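Local coordinates for methylglyoxal reductase (NADPH-dependent) (PDB 6KWS), which probably reduces methylglyoxal with NADPH, as a member of the NAD(P)-dependent epimerase/dehydratase family (dihydroflavonol-4-reductase subfamily), at residues G38-K43 with G204-Q209; E254-Q259 with R313-F318. The protein carries 1 engineered substitution. All blocks are in the same frame, centred on the assembly; numbering follows the deposited sequence.

Contact 1 (G38-K43 with G204-Q209)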
# COMPACT_ATOMS: atom_id res chain seq x y z
N GLY A 38 -1.23 5.98 -19.30
CA GLY A 38 -1.05 4.65 -19.86
C GLY A 38 0.12 4.58 -20.83
O GLY A 38 0.95 3.67 -20.74
N ASP A 39 0.19 5.53 -21.77
CA ASP A 39 1.36 5.61 -22.65
C ASP A 39 2.64 5.68 -21.83
O ASP A 39 3.64 5.03 -22.15
CB ASP A 39 1.27 6.82 -23.57
CG ASP A 39 0.17 6.71 -24.62
OD1 ASP A 39 -0.31 5.58 -24.88
OD2 ASP A 39 -0.19 7.77 -25.18
N HIS A 40 2.61 6.46 -20.75
CA HIS A 40 3.78 6.58 -19.89
C HIS A 40 4.18 5.23 -19.32
O HIS A 40 5.36 4.84 -19.37
CB HIS A 40 3.48 7.55 -18.76
CG HIS A 40 4.65 7.78 -17.86
ND1 HIS A 40 5.87 8.19 -18.33
CD2 HIS A 40 4.79 7.60 -16.53
CE1 HIS A 40 6.72 8.28 -17.32
NE2 HIS A 40 6.08 7.93 -16.22
N LEU A 41 3.21 4.50 -18.80
CA LEU A 41 3.50 3.20 -18.20
C LEU A 41 4.10 2.26 -19.22
O LEU A 41 5.11 1.60 -18.94
CB LEU A 41 2.23 2.62 -17.60
CG LEU A 41 2.44 1.33 -16.82
CD1 LEU A 41 3.13 1.64 -15.51
CD2 LEU A 41 1.08 0.67 -16.60
N LEU A 42 3.52 2.19 -20.43
CA LEU A 42 4.08 1.25 -21.39
C LEU A 42 5.49 1.66 -21.81
O LEU A 42 6.31 0.79 -22.11
CB LEU A 42 3.17 1.10 -22.61
CG LEU A 42 1.68 0.76 -22.43
CD1 LEU A 42 1.14 0.17 -23.71
CD2 LEU A 42 1.38 -0.17 -21.25
N LYS A 43 5.82 2.95 -21.77
CA LYS A 43 7.16 3.37 -22.17
C LYS A 43 8.21 3.04 -21.10
O LYS A 43 9.32 2.61 -21.43
CB LYS A 43 7.18 4.86 -22.48
CG LYS A 43 6.47 5.23 -23.75
CD LYS A 43 6.97 6.58 -24.21
CE LYS A 43 5.83 7.55 -24.40
NZ LYS A 43 6.21 8.56 -25.42
N GLY A 204 13.49 5.69 -11.31
CA GLY A 204 14.03 6.96 -10.85
C GLY A 204 13.43 8.15 -11.55
O GLY A 204 13.44 9.26 -10.99
N SER A 205 12.91 7.96 -12.76
CA SER A 205 12.24 9.03 -13.49
C SER A 205 11.17 9.70 -12.63
O SER A 205 11.03 10.93 -12.65
CB SER A 205 11.60 8.47 -14.76
OG SER A 205 12.42 7.46 -15.34
N GLU A 206 10.44 8.91 -11.85
CA GLU A 206 9.21 9.34 -11.19
C GLU A 206 9.43 10.33 -10.05
O GLU A 206 8.45 10.92 -9.58
CB GLU A 206 8.47 8.10 -10.69
CG GLU A 206 8.12 7.04 -11.76
CD GLU A 206 7.24 7.61 -12.89
OE1 GLU A 206 7.82 8.22 -13.82
OE2 GLU A 206 5.99 7.46 -12.85
N ILE A 207 10.67 10.54 -9.60
CA ILE A 207 10.89 11.31 -8.38
C ILE A 207 10.62 12.78 -8.65
O ILE A 207 11.15 13.39 -9.58
CB ILE A 207 12.29 11.10 -7.80
CG1 ILE A 207 12.35 9.76 -7.09
CG2 ILE A 207 12.59 12.14 -6.76
CD1 ILE A 207 12.81 8.65 -7.97
N LYS A 208 9.72 13.31 -7.87
CA LYS A 208 9.50 14.72 -7.75
C LYS A 208 10.16 15.19 -6.47
O LYS A 208 10.84 14.44 -5.75
CB LYS A 208 8.01 15.02 -7.74
CG LYS A 208 7.21 13.90 -7.09
CD LYS A 208 5.72 13.94 -7.41
CE LYS A 208 5.11 15.27 -7.03
NZ LYS A 208 3.78 15.46 -7.69
N GLN A 209 9.87 16.44 -6.17
CA GLN A 209 10.51 17.14 -5.08
C GLN A 209 9.95 16.74 -3.74
O GLN A 209 10.67 16.67 -2.75
CB GLN A 209 10.25 18.61 -5.28
CG GLN A 209 11.25 19.48 -4.61
CD GLN A 209 12.46 19.50 -5.51
OE1 GLN A 209 12.44 18.96 -6.61
NE2 GLN A 209 13.49 20.22 -5.08
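His40 NE2 is the polar atom on which this contact turns: it gives its N-H to Glu206 OE1 at 3.0 Å and, more weakly, to Glu206 OE2 at 3.4 Å. The result is a His-carboxylate hydrogen bond in the Rossmann fold, near residues that bind NADPH, from helix 35-44 to the loop that follows strand 196-198. The bond to OE1 is fairly straight, 159° at the hydrogen, and the carboxylate carbon lies in the plane of the imidazole, so the acid meets the ring at its edge. The ring and carboxylate planes are tilted 24° to each other, and NE2 meets OE1 on its syn side, out of the carboxylate plane. In His40, CG anti to the backbone N (chi1 -178°) carries the ring toward the loop, while the chain of Glu206 bends at chi2 and comes from the opposite direction. The backbones stay well separated, His40 CA and Glu206 CA being 10.6 Å apart, and between these segments the bridge is made by the two side chains. Thr10, which binds NADPH in another structure of this protein, has its side chain about 5 Å from that of His40. A second, weak hydrogen bond joins Glu206 OE2 to Gln15 NE2.

Contact 2 (E254-Q259 with R313-F318)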
# COMPACT_ATOMS: atom_id res chain seq x y z
N GLU A 254 -2.67 -20.90 -2.72
CA GLU A 254 -4.08 -21.17 -2.47
C GLU A 254 -4.45 -20.88 -1.01
O GLU A 254 -5.57 -20.44 -0.74
CB GLU A 254 -4.42 -22.62 -2.84
CG GLU A 254 -3.89 -23.11 -4.21
CD GLU A 254 -2.37 -23.43 -4.23
OE1 GLU A 254 -1.65 -22.93 -5.13
OE2 GLU A 254 -1.88 -24.18 -3.34
N ASP A 255 -3.54 -21.08 -0.07
CA ASP A 255 -3.95 -20.82 1.31
C ASP A 255 -4.17 -19.34 1.62
O ASP A 255 -4.55 -19.01 2.75
CB ASP A 255 -2.94 -21.40 2.30
CG ASP A 255 -2.56 -22.83 1.99
OD1 ASP A 255 -3.44 -23.58 1.51
OD2 ASP A 255 -1.39 -23.20 2.23
N ALA A 256 -3.96 -18.45 0.66
CA ALA A 256 -4.19 -17.04 0.93
C ALA A 256 -5.64 -16.63 0.71
O ALA A 256 -5.98 -15.48 1.02
CB ALA A 256 -3.25 -16.19 0.08
N LYS A 257 -6.50 -17.53 0.22
CA LYS A 257 -7.90 -17.19 -0.03
C LYS A 257 -8.63 -16.83 1.26
O LYS A 257 -8.52 -17.54 2.27
CB LYS A 257 -8.63 -18.35 -0.71
CG LYS A 257 -7.85 -18.98 -1.84
CD LYS A 257 -8.51 -20.24 -2.38
CE LYS A 257 -9.27 -19.93 -3.67
NZ LYS A 257 -9.89 -21.15 -4.28
N ASN A 258 -9.38 -15.74 1.22
CA ASN A 258 -10.15 -15.24 2.36
C ASN A 258 -9.25 -14.95 3.56
O ASN A 258 -9.67 -15.08 4.71
CB ASN A 258 -11.29 -16.20 2.74
CG ASN A 258 -12.38 -16.22 1.67
OD1 ASN A 258 -13.15 -15.25 1.52
ND2 ASN A 258 -12.42 -17.29 0.86
N GLN A 259 -8.01 -14.55 3.29
CA GLN A 259 -7.08 -14.13 4.32
C GLN A 259 -6.90 -12.62 4.29
O GLN A 259 -6.99 -11.99 3.22
CB GLN A 259 -5.71 -14.81 4.16
CG GLN A 259 -5.73 -16.32 4.33
CD GLN A 259 -6.46 -16.77 5.59
OE1 GLN A 259 -6.24 -16.25 6.67
NE2 GLN A 259 -7.36 -17.72 5.43
N ARG A 313 3.55 -14.03 7.69
CA ARG A 313 4.89 -14.41 7.24
C ARG A 313 4.97 -15.87 6.79
O ARG A 313 5.72 -16.20 5.86
CB ARG A 313 5.89 -14.16 8.34
CG ARG A 313 5.85 -12.75 8.81
CD ARG A 313 7.07 -12.00 8.55
NE ARG A 313 7.28 -11.01 9.60
CZ ARG A 313 8.32 -10.19 9.70
NH1 ARG A 313 9.27 -10.26 8.81
NH2 ARG A 313 8.38 -9.32 10.70
N GLU A 314 4.23 -16.76 7.46
CA GLU A 314 4.16 -18.13 6.98
C GLU A 314 3.45 -18.20 5.64
O GLU A 314 3.84 -18.97 4.76
CB GLU A 314 3.43 -19.02 7.99
CG GLU A 314 4.07 -19.12 9.38
CD GLU A 314 3.35 -20.11 10.29
OE1 GLU A 314 2.27 -20.63 9.90
OE2 GLU A 314 3.86 -20.35 11.41
N LEU A 315 2.41 -17.39 5.47
CA LEU A 315 1.66 -17.45 4.23
C LEU A 315 2.51 -17.03 3.04
O LEU A 315 2.36 -17.57 1.94
CB LEU A 315 0.42 -16.57 4.38
CG LEU A 315 -0.83 -16.91 3.60
CD1 LEU A 315 -1.05 -18.41 3.51
CD2 LEU A 315 -1.99 -16.22 4.30
N LEU A 316 3.46 -16.10 3.26
CA LEU A 316 4.23 -15.51 2.18
C LEU A 316 5.56 -16.24 1.97
O LEU A 316 5.99 -16.42 0.83
CB LEU A 316 4.49 -14.02 2.45
CG LEU A 316 3.17 -13.31 2.72
CD1 LEU A 316 3.37 -11.86 3.12
CD2 LEU A 316 2.22 -13.43 1.51
N GLY A 317 6.21 -16.65 3.05
CA GLY A 317 7.45 -17.39 2.96
C GLY A 317 8.58 -16.75 2.17
O GLY A 317 9.14 -17.40 1.29
N PHE A 318 8.93 -15.50 2.45
CA PHE A 318 10.13 -14.91 1.88
C PHE A 318 10.66 -13.85 2.83
O PHE A 318 9.93 -13.30 3.65
CB PHE A 318 9.91 -14.34 0.46
CG PHE A 318 8.92 -13.18 0.37
CD1 PHE A 318 9.34 -11.86 0.56
CD2 PHE A 318 7.60 -13.41 0.01
CE1 PHE A 318 8.44 -10.79 0.44
CE2 PHE A 318 6.69 -12.35 -0.11
CZ PHE A 318 7.12 -11.04 0.10
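Ala256 and Leu315 bring the two backbones to 6.7 Å between their CA atoms, where a 3-10 turn running into a type II beta turn from Ala256 to Gln259 faces the last turn of helix 310-316. Leu315 carries most of the contact, and it illustrates how one branched side chain can serve two partners. Its CG lies anti to the backbone N (chi1 -151°), and the two methyls part from there. CD1 rests on Asp255, 3.7 Å from its CB and 3.6 Å from its carbonyl O, whereas CD2 meets the aliphatic part of Gln259, with CG at 3.7 Å. The methyl of Ala256 approaches Leu315 CG, the branch point of the side chain, at 4.3 Å. In the Rossmann fold this places helix 310-316, late in the chain, against the connection from helix 240-252 into strand 260-269 of the central sheet; Ile261 of that strand also touches Leu315. The segments meet by van der Waals contact, and polar bonds to neighbouring residues flank it: Leu315 O accepts a hydrogen bond from Asn253 ND2, and Ala256 O bonds to Ser190 OG. Ala256 O also receives Gln259 N at 3.2 Å, closing the beta turn. In Gln259 the bend at chi2 (-49°) brings NE2 within a weak hydrogen bond, 3.4 Å long, of Lys257 O.

Overall arrangement
From the N terminus, helix 35-44 comes first, and contact 1 ties it to residues 204-209 after a run of 160 residues that includes the middle strands of the Rossmann sheet. The chain then passes through helices 216-222 and 240-252 to residues 254-259, which contact 2 joins to residues 313-318 over a shorter interval of 53 residues. The two loops follow in series, neither nesting nor crossing, and their centres lie 31 Å apart. Contact 1 is a polar bridge at the surface, close to the cofactor-binding residues; contact 2 is a van der Waals contact, lies away from them, and brings helix 310-316 against the turn that leads from helix 240-252 into strand 260-269.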